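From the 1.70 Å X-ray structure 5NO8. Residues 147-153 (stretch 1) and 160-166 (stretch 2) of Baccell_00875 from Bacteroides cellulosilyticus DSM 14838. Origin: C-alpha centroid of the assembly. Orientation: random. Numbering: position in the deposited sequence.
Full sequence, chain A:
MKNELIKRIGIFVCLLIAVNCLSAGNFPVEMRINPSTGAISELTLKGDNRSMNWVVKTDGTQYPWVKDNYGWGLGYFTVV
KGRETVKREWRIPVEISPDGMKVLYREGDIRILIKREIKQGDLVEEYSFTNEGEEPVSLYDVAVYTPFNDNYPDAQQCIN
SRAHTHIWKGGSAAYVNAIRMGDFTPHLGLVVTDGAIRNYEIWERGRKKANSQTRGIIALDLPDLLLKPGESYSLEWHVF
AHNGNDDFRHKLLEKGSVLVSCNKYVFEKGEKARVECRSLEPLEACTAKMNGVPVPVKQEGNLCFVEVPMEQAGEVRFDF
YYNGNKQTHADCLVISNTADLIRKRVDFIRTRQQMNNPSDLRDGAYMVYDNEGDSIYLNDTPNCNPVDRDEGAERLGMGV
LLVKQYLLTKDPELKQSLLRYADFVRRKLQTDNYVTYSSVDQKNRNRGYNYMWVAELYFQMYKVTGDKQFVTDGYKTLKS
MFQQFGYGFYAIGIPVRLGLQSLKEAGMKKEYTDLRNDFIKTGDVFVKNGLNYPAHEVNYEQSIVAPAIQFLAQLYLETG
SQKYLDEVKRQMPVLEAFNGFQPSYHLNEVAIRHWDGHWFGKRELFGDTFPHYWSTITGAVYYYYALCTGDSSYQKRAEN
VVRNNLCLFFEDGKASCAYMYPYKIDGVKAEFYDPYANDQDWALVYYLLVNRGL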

# COMPACT_ATOMS: atom_id res chain seq x y z
N PRO A 147 10.51 15.87 -1.97
CA PRO A 147 9.08 16.05 -1.67
C PRO A 147 8.20 15.84 -2.89
O PRO A 147 7.56 16.77 -3.36
N PHE A 148 8.16 14.60 -3.36
CA PHE A 148 7.30 14.21 -4.50
C PHE A 148 5.84 14.56 -4.17
O PHE A 148 5.39 14.42 -3.02
N ASN A 149 5.11 15.00 -5.21
CA ASN A 149 3.76 15.57 -5.06
C ASN A 149 2.71 14.46 -5.00
O ASN A 149 1.93 14.27 -5.94
N ASP A 150 2.76 13.70 -3.91
CA ASP A 150 1.94 12.51 -3.71
C ASP A 150 0.95 12.86 -2.61
O ASP A 150 1.23 12.77 -1.40
N ASN A 151 -0.22 13.32 -3.04
CA ASN A 151 -1.27 13.71 -2.12
C ASN A 151 -2.61 13.77 -2.88
O ASN A 151 -2.62 13.62 -4.10
N TYR A 152 -3.69 13.92 -2.14
CA TYR A 152 -5.04 13.68 -2.61
C TYR A 152 -5.94 14.89 -2.37
O TYR A 152 -6.85 14.81 -1.55
N PRO A 153 -5.70 16.00 -3.07
CA PRO A 153 -6.58 17.18 -2.88
C PRO A 153 -8.01 16.93 -3.39
O PRO A 153 -8.96 17.26 -2.71
N ASN A 160 -4.67 14.44 -12.98
CA ASN A 160 -3.90 15.21 -13.93
C ASN A 160 -2.56 15.71 -13.41
O ASN A 160 -1.67 15.98 -14.22
N SER A 161 -2.45 15.87 -12.10
CA SER A 161 -1.40 16.72 -11.50
C SER A 161 -0.74 16.22 -10.21
O SER A 161 -0.07 17.01 -9.55
N ARG A 162 -0.96 14.95 -9.85
CA ARG A 162 -0.30 14.34 -8.69
C ARG A 162 0.26 12.99 -9.11
O ARG A 162 -0.10 12.46 -10.16
N ALA A 163 1.14 12.44 -8.29
CA ALA A 163 1.83 11.20 -8.66
C ALA A 163 1.81 10.17 -7.53
O ALA A 163 2.05 10.51 -6.38
N HIS A 164 1.56 8.92 -7.90
CA HIS A 164 1.82 7.78 -7.02
C HIS A 164 3.33 7.53 -7.04
O HIS A 164 3.91 7.22 -8.08
N THR A 165 3.96 7.70 -5.88
CA THR A 165 5.41 7.66 -5.80
C THR A 165 5.87 6.29 -5.31
O THR A 165 5.67 5.95 -4.16
N HIS A 166 6.46 5.51 -6.19
CA HIS A 166 6.86 4.13 -5.89
C HIS A 166 8.32 4.17 -5.53
O HIS A 166 9.18 4.29 -6.41

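The guanidinium of Arg162 is boxed in by stretch 1: Pro153 CG lies over one face, 3.8 Å from Arg162 NH2, Asn149 ND2 lies over the opposite face, and Asn151 OD1 sits at the edge. That edge contact is a hydrogen bond, Arg162 NE to Asn151 OD1 at 2.7 Å with an N-H...O angle of 147°. Although the Arg162 CA-to-CB bond points sideways, its m, m, t chain carries the end inward; within its own stretch, Arg162 NH1 donates to Ser161 O (2.9 Å). Water 2 closes a second route, accepting from Arg162 NH2 and donating to Asn151 OD1, both at 2.9 Å. Asn151 (chi1 p) is held in turn by its ND2, which donates to Asn149 OD1 at 3.0 Å.

Further along, the backbone bond from Ala163 N to Asn149 O (3.1 Å, 163°) joins the two backbones here. Asp150 (chi1 t) starts sideways, but its end comes nearer, and Asp150 OD2 accepts from Thr165 N (2.9 Å, 156°). Asp150 OD1 accepts a hydrogen bond from water 1 at 2.8 Å, and this water also bonds Tyr152 OH (2.7 Å) and His164 ND1 (2.8 Å). Those two rings, both chi1 m, meet edge to edge, Tyr152 CE1 to His164 CE1 at 4.2 Å. Phe148 and Thr165 both point toward the opposing stretch, with Phe148 CB 3.5 Å from Thr165 OG1.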

# COMPACT_ATOMS: atom_id res chain seq x y z
CB PRO A 147 9.02 17.48 -1.13
CG PRO A 147 10.15 18.17 -1.80
CD PRO A 147 11.24 17.14 -1.94
CB PHE A 148 7.41 12.71 -4.82
CG PHE A 148 8.73 12.30 -5.39
CD1 PHE A 148 8.99 12.42 -6.75
CD2 PHE A 148 9.70 11.73 -4.57
CE1 PHE A 148 10.21 12.02 -7.29
CE2 PHE A 148 10.93 11.35 -5.10
CZ PHE A 148 11.18 11.50 -6.45
CB ASN A 149 3.52 16.56 -6.22
CG ASN A 149 2.46 17.60 -5.91
OD1 ASN A 149 1.99 17.73 -4.79
ND2 ASN A 149 2.09 18.37 -6.95
CB ASP A 150 2.81 11.30 -3.32
CG ASP A 150 2.03 9.98 -3.32
OD1 ASP A 150 0.78 9.98 -3.11
OD2 ASP A 150 2.68 8.92 -3.55
CB ASN A 151 -0.92 15.04 -1.43
CG ASN A 151 -0.46 16.09 -2.41
OD1 ASN A 151 -1.27 16.61 -3.17
ND2 ASN A 151 0.87 16.39 -2.41
CB TYR A 152 -5.63 12.48 -1.87
CG TYR A 152 -4.89 11.15 -2.01
CD1 TYR A 152 -4.38 10.73 -3.24
CD2 TYR A 152 -4.81 10.28 -0.92
CE1 TYR A 152 -3.73 9.48 -3.36
CE2 TYR A 152 -4.19 9.04 -1.03
CZ TYR A 152 -3.64 8.65 -2.23
OH TYR A 152 -3.00 7.39 -2.34
CB PRO A 153 -5.88 18.28 -3.69
CG PRO A 153 -5.08 17.54 -4.71
CD PRO A 153 -4.65 16.27 -4.06
CB ASN A 160 -4.75 16.39 -14.40
CG ASN A 160 -5.92 15.93 -15.24
OD1 ASN A 160 -5.75 15.43 -16.36
ND2 ASN A 160 -7.12 16.07 -14.71
CB SER A 161 -2.00 18.10 -11.20
OG SER A 161 -2.63 18.61 -12.37
CB ARG A 162 -1.24 14.18 -7.50
CG ARG A 162 -1.84 15.48 -6.97
CD ARG A 162 -0.75 16.37 -6.36
NE ARG A 162 -1.30 17.56 -5.74
CZ ARG A 162 -1.65 18.67 -6.40
NH1 ARG A 162 -1.52 18.76 -7.71
NH2 ARG A 162 -2.16 19.70 -5.73
CB ALA A 163 3.26 11.50 -9.06
CB HIS A 164 1.08 6.55 -7.51
CG HIS A 164 -0.41 6.69 -7.47
ND1 HIS A 164 -1.07 7.09 -6.33
CD2 HIS A 164 -1.36 6.44 -8.40
CE1 HIS A 164 -2.38 7.09 -6.57
NE2 HIS A 164 -2.57 6.71 -7.82
CB THR A 165 5.85 8.81 -4.89
OG1 THR A 165 5.30 10.04 -5.43
CG2 THR A 165 7.31 8.94 -4.87
CB HIS A 166 6.57 3.26 -7.09
CG HIS A 166 5.11 3.22 -7.41
ND1 HIS A 166 4.17 2.76 -6.51
CD2 HIS A 166 4.42 3.67 -8.49
CE1 HIS A 166 2.96 2.90 -7.04
NE2 HIS A 166 3.08 3.43 -8.25
O HOH W 1 -0.66 7.68 -3.64
O HOH W 2 -2.25 19.33 -2.81